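Local coordinates for glyoxalase 3 (Candida albicans, PDB 4LRU), which converts methylglyoxal to D-lactate in a single step that needs no glutathione, and so detoxifies methylglyoxal made by the cell's own metabolism, at residues F28-E31 with A32-F36; L174-T177 with D178-K182; S224-K227 with T228-V232. All coordinates share one frame; numbering follows the deposited sequence.

Interaction 1 of 3, residues F28-E31 with A32-F36; sequences FVVE and ALHPF
Val29 O accepts from two backbone donors, Leu33 N at 2.9 Å and, less straight, Ala32 N at 3.0 Å, while His34 N bonds to Val30 O and Glu31 N to Phe28 O. The side-chain contact is a CH-pi pair. Val30 CB sits 3.6 Å from the centroid of the His34 ring, only 9° off the ring normal. Val30 CG1 lies over the same ring and meets His34 NE2 at 3.6 Å. His34 CG stands anti to its own carbonyl carbon (chi1 -71°), which lays the ring beside Val30. His34 NE2 is hydrogen-bonded to Asp71 OD2, which holds the ring's rotation. This is the start of helix 29-42, the helix of the beta-alpha-beta unit that links strands 6-10 and 45-50 in the DJ-1 fold. Pro35 has no N-H for Glu31 O, and the helix kinks there. Pro35 CG instead lies 3.1 Å from Glu31 O, a buried carbonyl oxygen with no polar partner in the model. The Glu31 side chain is extended beyond CG and touches Cys139, inferred to be an active-site residue. Val29 CG1 and Leu33 CD1 make a looser apolar contact at 4.4 Å.

Interaction 2 of 3, residues L174-T177 with D178-K182; sequences LGVT and DIMKK
Just after the exposed Asp178, Ile179 is joined to Gly175 through a water. Ile179 N donates to this water at 2.9 Å, and the same water donates to Gly175 O at 3.0 Å, so one water spans the gap between the loop and the helix start. Ile179 CD1 comes to 4.1 Å from Gly175 O. The loop links helix 168-173 to helix 177-182. The first of these ends in a Schellman motif with Gly175 at positive phi (72°), and the chain enters the second helix two residues later.

Met180 N bonds to Val176 O at 2.9 Å. Met180 CG stands anti to its own carbonyl carbon (chi1 -71°), which sets it 3.2 Å from Val176 O. Further out, Met180 SD lies across Val176 CG2 at 4.0 Å. Val176 and Met180 both also touch Glu171, inferred to be an active-site residue, so this apolar pair packs against the helix that carries it.

Lys181 N bonds to Thr177 O at 3.0 Å. The two side chains run alongside each other, and Lys181 CE comes to 4.0 Å from Thr177 CG2. Thr177 CG2 stands anti to the Thr177 backbone N, on the lysine side. The other branch, Thr177 OG1, is hydrogen-bonded to Asp172 OD1 of the preceding helix. Lys181 is exposed and was modelled in two conformers, so this contact is uncertain.

Interaction 3 of 3, residues S224-K227 with T228-V232; sequences SAVK and TAEDV
Lys227 and Asp231 form a salt bridge one turn apart, with Lys227 NZ 2.9 Å from Asp231 OD2 on the syn lone pair of that oxygen. Lys227 runs extended until a bend at chi4 (-68°) turns its ammonium to the carboxylate. A water accepts from Lys227 NZ and donates to Asp231 OD1 at 2.6 Å, so both carboxylate oxygens are engaged. Thr210 OG1 bonds to both Lys227 NZ and Asp231 OD2, which ties the pair to the edge strand 210-213.

Hydrogen bonds of the backbone form the helix in the i to i+4 pattern: Thr228, Ala229, Glu230 and Asp231 each donate to the residue four back. Ser224 O also accepts from Thr228 OG1 at 2.8 Å, with the hydroxyl above the carbonyl plane. The serine carbonyl is thus gripped twice by one residue. Ser224 OG is hydrogen-bonded to Asn221 OD1 and Phe209 N. These turns open helix 225-236, which packs between helix 29-42 and strands 134-138 and 216-219 of the central sheet.

Van der Waals packing adds one more pair. Val226 CG1 meets the carboxylate end of Glu230, 3.7 Å from both Glu230 CD and Glu230 OE2.

Overall arrangement
Interactions 1 and 3 are the inner pair. They open helices 29-42 and 225-236, which lie side by side, and they touch: His34 ND1 is 3.7 Å from Val226 CG2, and Pro35 packs on Ala229. Interaction 1 is mostly buried, with a CH-pi pair whose histidine is tied to Asp71. Interaction 3 is mixed: Ala225, Ala229 and Val232 are buried, Val226 is partly exposed, and the charged pair lies toward the outer strand. Interaction 2 stands apart on the periphery, its centre about 24 Å from that of interaction 1 and 27 Å from that of interaction 3. It pairs a buried Val176-Met180 contact with a water and an exposed lysine. Interactions 1 and 2 both border inferred active-site residues.

Interaction 1 of 3, residues F28-E31 with A32-F36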
loop_
_atom_site.group_PDB
_atom_site.type_symbol
_atom_site.label_atom_id
_atom_site.label_comp_id
_atom_site.label_asym_id
_atom_site.label_seq_id
_atom_site.Cartn_x
_atom_site.Cartn_y
_atom_site.Cartn_z
ATOM N N PHE A 28 -4.266 4.640 6.287
ATOM C CA PHE A 28 -5.463 5.274 5.741
ATOM C C PHE A 28 -6.529 4.216 5.563
ATOM O O PHE A 28 -6.380 3.338 4.727
ATOM C CB PHE A 28 -5.162 5.935 4.400
ATOM C CG PHE A 28 -6.114 7.038 4.063
ATOM C CD1 PHE A 28 -7.356 6.761 3.523
ATOM C CD2 PHE A 28 -5.790 8.367 4.330
ATOM C CE1 PHE A 28 -8.256 7.778 3.264
ATOM C CE2 PHE A 28 -6.682 9.388 4.064
ATOM C CZ PHE A 28 -7.914 9.094 3.523
ATOM N N VAL A 29 -7.577 4.269 6.376
ATOM C CA VAL A 29 -8.463 3.115 6.584
ATOM C C VAL A 29 -8.843 2.418 5.280
ATOM O O VAL A 29 -8.626 1.229 5.141
ATOM C CB VAL A 29 -9.730 3.492 7.348
ATOM C CG1 VAL A 29 -10.682 2.307 7.433
ATOM C CG2 VAL A 29 -9.378 3.958 8.756
ATOM N N VAL A 30 -9.452 3.136 4.343
ATOM C CA VAL A 30 -9.995 2.441 3.175
ATOM C C VAL A 30 -8.934 1.869 2.242
ATOM O O VAL A 30 -9.238 1.006 1.436
ATOM C CB VAL A 30 -10.994 3.285 2.358
ATOM C CG1 VAL A 30 -12.280 3.500 3.151
ATOM C CG2 VAL A 30 -10.379 4.603 1.928
ATOM N N GLU A 31 -7.677 2.302 2.382
ATOM C CA GLU A 31 -6.592 1.704 1.612
ATOM C C GLU A 31 -6.220 0.310 2.064
ATOM O O GLU A 31 -5.608 -0.433 1.311
ATOM C CB GLU A 31 -5.346 2.601 1.641
ATOM C CG GLU A 31 -5.610 3.902 0.924
ATOM C CD GLU A 31 -4.434 4.849 0.910
ATOM O OE1 GLU A 31 -3.303 4.429 1.248
ATOM O OE2 GLU A 31 -4.664 6.009 0.519
ATOM N N ALA A 32 -6.591 -0.025 3.297
ATOM C CA ALA A 32 -6.581 -1.388 3.792
ATOM C C ALA A 32 -7.922 -2.076 3.592
ATOM O O ALA A 32 -7.966 -3.236 3.166
ATOM C CB ALA A 32 -6.209 -1.409 5.259
ATOM N N LEU A 33 -9.008 -1.381 3.925
ATOM C CA LEU A 33 -10.344 -1.984 3.910
ATOM C C LEU A 33 -10.806 -2.352 2.491
ATOM O O LEU A 33 -11.249 -3.480 2.263
ATOM C CB LEU A 33 -11.352 -1.068 4.606
ATOM C CG LEU A 33 -12.734 -1.631 4.967
ATOM C CD1 LEU A 33 -13.354 -0.874 6.137
ATOM C CD2 LEU A 33 -13.665 -1.597 3.767
ATOM N N HIS A 34 -10.710 -1.424 1.550
ATOM C CA HIS A 34 -11.172 -1.701 0.197
ATOM C C HIS A 34 -10.444 -2.884 -0.438
ATOM O O HIS A 34 -11.097 -3.818 -0.928
ATOM C CB HIS A 34 -11.088 -0.457 -0.694
ATOM C CG HIS A 34 -12.104 0.588 -0.361
ATOM N ND1 HIS A 34 -12.118 1.824 -0.966
ATOM C CD2 HIS A 34 -13.148 0.581 0.501
ATOM C CE1 HIS A 34 -13.122 2.535 -0.491
ATOM N NE2 HIS A 34 -13.774 1.799 0.389
ATOM N N PRO A 35 -9.096 -2.886 -0.402
ATOM C CA PRO A 35 -8.425 -4.025 -1.015
ATOM C C PRO A 35 -8.704 -5.320 -0.270
ATOM O O PRO A 35 -8.866 -6.372 -0.891
ATOM C CB PRO A 35 -6.940 -3.632 -0.975
ATOM C CG PRO A 35 -6.951 -2.137 -0.909
ATOM C CD PRO A 35 -8.152 -1.801 -0.082
ATOM N N PHE A 36 -8.788 -5.262 1.062
ATOM C CA PHE A 36 -9.173 -6.440 1.830
ATOM C C PHE A 36 -10.481 -7.007 1.279
ATOM O O PHE A 36 -10.608 -8.209 1.029
ATOM C CB PHE A 36 -9.324 -6.110 3.326
ATOM C CG PHE A 36 -9.780 -7.281 4.159
ATOM C CD1 PHE A 36 -8.873 -8.220 4.628
ATOM C CD2 PHE A 36 -11.130 -7.482 4.419
ATOM C CE1 PHE A 36 -9.297 -9.298 5.381
ATOM C CE2 PHE A 36 -11.562 -8.569 5.159
ATOM C CZ PHE A 36 -10.642 -9.481 5.637
#

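Interaction 2 of 3, residues L174-T177 with D178-K182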
loop_
_atom_site.group_PDB
_atom_site.type_symbol
_atom_site.label_atom_id
_atom_site.label_comp_id
_atom_site.label_asym_id
_atom_site.label_seq_id
_atom_site.Cartn_x
_atom_site.Cartn_y
_atom_site.Cartn_z
ATOM N N LEU A 174 -2.710 18.918 0.990
ATOM C CA LEU A 174 -2.808 18.392 2.352
ATOM C C LEU A 174 -1.902 19.125 3.337
ATOM O O LEU A 174 -1.930 18.859 4.547
ATOM C CB LEU A 174 -2.499 16.899 2.367
ATOM C CG LEU A 174 -3.517 16.031 1.624
ATOM C CD1 LEU A 174 -3.092 14.571 1.678
ATOM C CD2 LEU A 174 -4.923 16.217 2.192
ATOM N N GLY A 175 -1.101 20.045 2.819
ATOM C CA GLY A 175 -0.247 20.883 3.638
ATOM C C GLY A 175 0.942 20.154 4.241
ATOM O O GLY A 175 1.432 20.547 5.305
ATOM N N VAL A 176 1.430 19.119 3.560
ATOM C CA VAL A 176 2.563 18.346 4.085
ATOM C C VAL A 176 3.844 18.389 3.243
ATOM O O VAL A 176 4.830 17.716 3.552
ATOM C CB VAL A 176 2.158 16.884 4.315
ATOM C CG1 VAL A 176 0.950 16.831 5.238
ATOM C CG2 VAL A 176 1.869 16.198 2.991
ATOM N N THR A 177 3.859 19.190 2.186
ATOM C CA THR A 177 5.046 19.275 1.358
ATOM C C THR A 177 6.307 19.686 2.140
ATOM O O THR A 177 7.356 19.069 1.987
ATOM C CB THR A 177 4.835 20.273 0.209
ATOM O OG1 THR A 177 3.672 19.877 -0.540
ATOM C CG2 THR A 177 6.045 20.296 -0.700
ATOM N N ASP A 178 6.211 20.715 2.971
ATOM C CA ASP A 178 7.397 21.212 3.680
ATOM C C ASP A 178 7.855 20.200 4.725
ATOM O O ASP A 178 9.057 19.970 4.901
ATOM C CB ASP A 178 7.103 22.543 4.367
ATOM C CG ASP A 178 6.766 23.640 3.391
ATOM O OD1 ASP A 178 7.185 23.539 2.213
ATOM O OD2 ASP A 178 6.095 24.608 3.811
ATOM N N ILE A 179 6.886 19.605 5.409
ATOM C CA ILE A 179 7.149 18.511 6.345
ATOM C C ILE A 179 7.952 17.408 5.667
ATOM O O ILE A 179 8.954 16.935 6.202
ATOM C CB ILE A 179 5.837 17.948 6.924
ATOM C CG1 ILE A 179 5.229 18.956 7.906
ATOM C CG2 ILE A 179 6.079 16.612 7.613
ATOM C CD1 ILE A 179 3.755 18.752 8.176
ATOM N N MET A 180 7.527 17.016 4.471
ATOM C CA MET A 180 8.188 15.945 3.741
ATOM C C MET A 180 9.614 16.313 3.328
ATOM O O MET A 180 10.533 15.510 3.468
ATOM C CB MET A 180 7.359 15.554 2.503
ATOM C CG MET A 180 6.078 14.820 2.852
ATOM S SD MET A 180 5.072 14.308 1.440
ATOM C CE MET A 180 6.190 13.216 0.571
ATOM N N LYS A 181 9.804 17.542 2.860
ATOM C CA LYS A 181 11.109 17.970 2.372
ATOM C C LYS A 181 12.114 18.068 3.517
ATOM O O LYS A 181 13.304 17.808 3.334
ATOM C CB LYS A 181 10.982 19.318 1.663
ATOM C CG LYS A 181 9.954 19.321 0.541
ATOM C CD LYS A 181 10.578 18.958 -0.798
ATOM C CE LYS A 181 9.516 18.625 -1.835
ATOM N NZ LYS A 181 8.857 17.321 -1.552
ATOM N N LYS A 182 11.627 18.435 4.696
ATOM C CA LYS A 182 12.478 18.580 5.862
ATOM C C LYS A 182 12.865 17.211 6.407
ATOM O O LYS A 182 13.941 17.044 6.966
ATOM C CB LYS A 182 11.728 19.366 6.932
ATOM C CG LYS A 182 12.608 19.931 8.030
ATOM C CD LYS A 182 11.760 20.543 9.133
ATOM C CE LYS A 182 12.386 20.332 10.503
ATOM N NZ LYS A 182 11.371 20.411 11.591
HETATM O O HOH W 1 4.351 21.018 5.394
#

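Interaction 3 of 3, residues S224-K227 with T228-V232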
loop_
_atom_site.group_PDB
_atom_site.type_symbol
_atom_site.label_atom_id
_atom_site.label_comp_id
_atom_site.label_asym_id
_atom_site.label_seq_id
_atom_site.Cartn_x
_atom_site.Cartn_y
_atom_site.Cartn_z
ATOM N N SER A 224 -8.466 5.342 -5.504
ATOM C CA SER A 224 -8.009 4.323 -6.458
ATOM C C SER A 224 -7.828 2.939 -5.861
ATOM O O SER A 224 -7.405 2.020 -6.559
ATOM C CB SER A 224 -6.674 4.734 -7.083
ATOM O OG SER A 224 -6.771 6.015 -7.688
ATOM N N ALA A 225 -8.111 2.780 -4.573
ATOM C CA ALA A 225 -7.764 1.547 -3.889
ATOM C C ALA A 225 -8.525 0.335 -4.424
ATOM O O ALA A 225 -7.932 -0.734 -4.616
ATOM C CB ALA A 225 -7.957 1.694 -2.385
ATOM N N VAL A 226 -9.832 0.478 -4.652
ATOM C CA VAL A 226 -10.607 -0.606 -5.228
ATOM C C VAL A 226 -10.005 -1.008 -6.574
ATOM O O VAL A 226 -9.736 -2.188 -6.821
ATOM C CB VAL A 226 -12.102 -0.256 -5.386
ATOM C CG1 VAL A 226 -12.799 -1.307 -6.224
ATOM C CG2 VAL A 226 -12.783 -0.157 -4.035
ATOM N N LYS A 227 -9.782 -0.031 -7.445
ATOM C CA LYS A 227 -9.324 -0.328 -8.794
ATOM C C LYS A 227 -7.942 -0.966 -8.741
ATOM O O LYS A 227 -7.639 -1.836 -9.544
ATOM C CB LYS A 227 -9.295 0.946 -9.647
ATOM C CG LYS A 227 -9.134 0.676 -11.142
ATOM C CD LYS A 227 -9.133 1.969 -11.945
ATOM C CE LYS A 227 -9.198 1.699 -13.451
ATOM N NZ LYS A 227 -7.951 1.057 -13.964
ATOM N N THR A 228 -7.098 -0.539 -7.798
ATOM C CA THR A 228 -5.756 -1.115 -7.684
ATOM C C THR A 228 -5.874 -2.608 -7.383
ATOM O O THR A 228 -5.235 -3.430 -8.039
ATOM C CB THR A 228 -4.895 -0.431 -6.608
ATOM O OG1 THR A 228 -4.868 0.988 -6.824
ATOM C CG2 THR A 228 -3.473 -0.949 -6.661
ATOM N N ALA A 229 -6.722 -2.962 -6.424
ATOM C CA ALA A 229 -6.967 -4.366 -6.104
ATOM C C ALA A 229 -7.557 -5.146 -7.274
ATOM O O ALA A 229 -7.132 -6.269 -7.557
ATOM C CB ALA A 229 -7.862 -4.486 -4.888
ATOM N N GLU A 230 -8.529 -4.557 -7.965
ATOM C CA GLU A 230 -9.129 -5.217 -9.113
ATOM C C GLU A 230 -8.075 -5.426 -10.187
ATOM O O GLU A 230 -8.053 -6.470 -10.840
ATOM C CB GLU A 230 -10.300 -4.396 -9.672
ATOM C CG GLU A 230 -11.488 -4.289 -8.730
ATOM C CD GLU A 230 -12.604 -3.423 -9.310
ATOM O OE1 GLU A 230 -12.292 -2.554 -10.158
ATOM O OE2 GLU A 230 -13.787 -3.607 -8.922
ATOM N N ASP A 231 -7.204 -4.443 -10.385
ATOM C CA ASP A 231 -6.194 -4.543 -11.447
ATOM C C ASP A 231 -5.039 -5.488 -11.042
ATOM O O ASP A 231 -4.363 -6.058 -11.903
ATOM C CB ASP A 231 -5.678 -3.151 -11.797
ATOM C CG ASP A 231 -6.692 -2.333 -12.615
ATOM O OD1 ASP A 231 -7.635 -2.926 -13.187
ATOM O OD2 ASP A 231 -6.527 -1.102 -12.696
ATOM N N VAL A 232 -4.823 -5.661 -9.738
ATOM C CA VAL A 232 -3.959 -6.729 -9.270
ATOM C C VAL A 232 -4.512 -8.087 -9.703
ATOM O O VAL A 232 -3.795 -8.908 -10.264
ATOM C CB VAL A 232 -3.784 -6.682 -7.722
ATOM C CG1 VAL A 232 -3.202 -7.992 -7.198
ATOM C CG2 VAL A 232 -2.884 -5.515 -7.329
HETATM O O HOH W 2 -9.203 -1.383 -14.616
#